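Local coordinates for protein arsenate Reductase (Corynebacterium glutamicum, PDB 3T38) that probably reduces arsenate to arsenite with electrons from thioredoxin, using a low molecular weight tyrosine phosphatase fold, at residues H90-S95 against L118-I123. Residues are numbered along the deposited sequence; the frame is centred on the assembly and turned at random.
Sequences HNAGRS and LPASEI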
ATOM      1  N   HIS A  90     -13.374  -1.199  -3.581  1.00 25.09           N
ATOM      2  CA  HIS A  90     -12.648  -0.749  -4.757  1.00 23.80           C
ATOM      3  C   HIS A  90     -12.390   0.725  -4.773  1.00 23.19           C
ATOM      4  O   HIS A  90     -11.702   1.188  -5.676  1.00 23.01           O
ATOM      5  CB  HIS A  90     -13.459  -1.067  -5.989  1.00 24.31           C
ATOM      6  CG  HIS A  90     -13.654  -2.523  -6.175  1.00 30.27           C
ATOM      7  ND1 HIS A  90     -14.897  -3.101  -6.184  1.00 34.20           N
ATOM      8  CD2 HIS A  90     -12.755  -3.530  -6.328  1.00 34.32           C
ATOM      9  CE1 HIS A  90     -14.763  -4.401  -6.384  1.00 39.16           C
ATOM     10  NE2 HIS A  90     -13.470  -4.685  -6.459  1.00 39.40           N
ATOM     11  N   ASN A  91     -12.951   1.440  -3.805  1.00 21.70           N
ATOM     12  CA  ASN A  91     -12.809   2.875  -3.704  1.00 23.66           C
ATOM     13  C   ASN A  91     -13.158   3.481  -5.076  1.00 24.47           C
ATOM     14  O   ASN A  91     -12.552   4.467  -5.510  1.00 25.73           O
ATOM     15  CB  ASN A  91     -11.393   3.315  -3.191  1.00 21.16           C
ATOM     16  CG  ASN A  91     -11.337   4.806  -2.823  1.00 23.74           C
ATOM     17  OD1 ASN A  91     -10.305   5.472  -3.009  1.00 26.46           O
ATOM     18  ND2 ASN A  91     -12.446   5.347  -2.318  1.00 21.76           N
ATOM     19  N   ALA A  92     -14.105   2.849  -5.771  1.00 24.29           N
ATOM     20  CA  ALA A  92     -14.588   3.353  -7.007  1.00 25.09           C
ATOM     21  C   ALA A  92     -16.058   3.715  -7.027  1.00 26.75           C
ATOM     22  O   ALA A  92     -16.503   4.421  -7.953  1.00 27.52           O
ATOM     23  CB  ALA A  92     -14.301   2.397  -8.069  1.00 25.20           C
ATOM     24  N   GLY A  93     -16.830   3.238  -6.047  1.00 27.46           N
ATOM     25  CA  GLY A  93     -18.287   3.455  -6.008  1.00 28.10           C
ATOM     26  C   GLY A  93     -18.682   4.004  -4.655  1.00 29.24           C
ATOM     27  O   GLY A  93     -18.410   5.186  -4.331  1.00 28.55           O
ATOM     28  N   ARG A  94     -19.236   3.116  -3.821  1.00 29.24           N
ATOM     29  CA  ARG A  94     -19.704   3.438  -2.446  1.00 28.25           C
ATOM     30  C   ARG A  94     -18.928   4.526  -1.671  1.00 27.31           C
ATOM     31  O   ARG A  94     -19.516   5.518  -1.212  1.00 27.26           O
ATOM     32  CB  ARG A  94     -19.699   2.167  -1.581  1.00 26.81           C
ATOM     33  CG  ARG A  94     -20.780   1.154  -1.963  1.00 31.02           C
ATOM     34  CD  ARG A  94     -20.566  -0.200  -1.266  1.00 32.90           C
ATOM     35  NE  ARG A  94     -21.670  -1.134  -1.461  1.00 37.91           N
ATOM     36  CZ  ARG A  94     -21.912  -1.821  -2.586  1.00 41.87           C
ATOM     37  NH1 ARG A  94     -21.136  -1.679  -3.666  1.00 39.10           N
ATOM     38  NH2 ARG A  94     -22.953  -2.660  -2.638  1.00 45.01           N
ATOM     39  N   SER A  95     -17.625   4.324  -1.467  1.00 26.05           N
ATOM     40  CA  SER A  95     -16.863   5.305  -0.650  1.00 25.21           C
ATOM     41  C   SER A  95     -16.665   6.648  -1.347  1.00 24.39           C
ATOM     42  O   SER A  95     -16.521   7.681  -0.697  1.00 26.25           O
ATOM     43  CB  SER A  95     -15.519   4.748  -0.141  1.00 23.16           C
ATOM     44  OG  SER A  95     -14.688   4.243  -1.187  1.00 25.01           O
ATOM     45  N   LEU A 118      -9.076  -2.859  -2.020  1.00 23.37           N
ATOM     46  CA  LEU A 118      -8.556  -3.416  -3.274  1.00 22.78           C
ATOM     47  C   LEU A 118      -8.897  -2.436  -4.431  1.00 21.62           C
ATOM     48  O   LEU A 118      -9.799  -2.685  -5.270  1.00 22.09           O
ATOM     49  CB  LEU A 118      -9.187  -4.792  -3.538  1.00 24.11           C
ATOM     50  CG  LEU A 118      -9.129  -5.888  -2.466  1.00 28.80           C
ATOM     51  CD1 LEU A 118     -10.067  -7.171  -2.863  1.00 27.11           C
ATOM     52  CD2 LEU A 118      -7.667  -6.361  -2.094  1.00 27.81           C
ATOM     53  N   PRO A 119      -8.201  -1.301  -4.462  1.00 19.44           N
ATOM     54  CA  PRO A 119      -8.596  -0.250  -5.411  1.00 19.16           C
ATOM     55  C   PRO A 119      -8.760  -0.708  -6.842  1.00 21.44           C
ATOM     56  O   PRO A 119      -7.933  -1.406  -7.368  1.00 22.64           O
ATOM     57  CB  PRO A 119      -7.433   0.752  -5.328  1.00 18.07           C
ATOM     58  CG  PRO A 119      -6.861   0.558  -3.916  1.00 18.40           C
ATOM     59  CD  PRO A 119      -7.007  -0.946  -3.651  1.00 16.95           C
ATOM     60  N   ALA A 120      -9.793  -0.229  -7.513  1.00 24.38           N
ATOM     61  CA  ALA A 120      -9.853  -0.292  -8.958  1.00 26.69           C
ATOM     62  C   ALA A 120      -8.861   0.719  -9.555  1.00 28.30           C
ATOM     63  O   ALA A 120      -8.163   1.448  -8.832  1.00 27.13           O
ATOM     64  CB  ALA A 120     -11.278   0.005  -9.443  1.00 26.49           C
ATOM     65  N   SER A 121      -8.814   0.767 -10.884  1.00 30.75           N
ATOM     66  CA  SER A 121      -7.899   1.650 -11.549  1.00 32.80           C
ATOM     67  C   SER A 121      -8.480   3.027 -11.727  1.00 33.64           C
ATOM     68  O   SER A 121      -7.730   3.990 -11.875  1.00 35.62           O
ATOM     69  CB  SER A 121      -7.471   1.078 -12.894  1.00 34.41           C
ATOM     70  OG  SER A 121      -8.565   1.034 -13.746  1.00 36.87           O
ATOM     71  N   GLU A 122      -9.806   3.122 -11.674  1.00 34.37           N
ATOM     72  CA  GLU A 122     -10.528   4.390 -11.827  1.00 35.57           C
ATOM     73  C   GLU A 122     -11.910   4.331 -11.170  1.00 33.84           C
ATOM     74  O   GLU A 122     -12.455   3.257 -10.905  1.00 32.71           O
ATOM     75  CB  GLU A 122     -10.685   4.782 -13.305  1.00 38.61           C
ATOM     76  CG  GLU A 122      -9.383   5.095 -14.077  1.00 45.14           C
ATOM     77  CD  GLU A 122      -9.675   5.695 -15.456  1.00 57.04           C
ATOM     78  OE1 GLU A 122     -10.869   5.946 -15.747  1.00 61.66           O
ATOM     79  OE2 GLU A 122      -8.735   5.913 -16.266  1.00 61.36           O
ATOM     80  N   ILE A 123     -12.458   5.503 -10.887  1.00 33.14           N
ATOM     81  CA  ILE A 123     -13.800   5.613 -10.373  1.00 33.01           C
ATOM     82  C   ILE A 123     -14.767   4.959 -11.409  1.00 33.98           C
ATOM     83  O   ILE A 123     -14.559   5.050 -12.593  1.00 33.82           O
ATOM     84  CB  ILE A 123     -14.225   7.099 -10.214  1.00 33.53           C
ATOM     85  CG1 ILE A 123     -13.214   7.942  -9.412  1.00 35.51           C
ATOM     86  CG2 ILE A 123     -15.629   7.214  -9.638  1.00 32.62           C
ATOM     87  CD1 ILE A 123     -12.730   7.350  -8.182  1.00 29.21           C
TER
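His90 and Ala92 meet Leu118, Ala120 and Ile123 where the phosphate-binding loop of the low molecular weight tyrosine phosphatase fold, CxxxxxR(S) in sequence and running from strand 83-88 into helix 94-106, lies against the loop that follows strand 111-116. One hydrogen bond ties the two backbones: Ala120 N reaches His90 O at 3.0 Å, nearly straight (165° at the hydrogen) and on a carbonyl lone pair. Two CA-H...O contacts run in opposite senses beside it, from His90 CA to Leu118 O and from Pro119 CA to the same His90 O, which therefore serves two donors. The imidazole comes up edge-on to Leu118 O; CD2 is 3.3 Å from that oxygen, which lies near the ring plane. Apolar packing takes over further along, where the methyls of Ala92 and Ala120 meet at 4.1 Å. Separately, Ala92 CB rests against the carbonyl oxygen Glu122 O at 3.5 Å. Outside the pair, Asn91 OD1 accepts from Lys144 N and Arg94 makes salt bridges to Glu178 and Glu187, while Leu118 packs on Thr48 of the second subunit. Ile123 splits its two branches between two carbonyl oxygens: CD1 lies near Asn91 O, whereas CG2, anti to its own backbone N, sits 3.4 Å from Ala92 O.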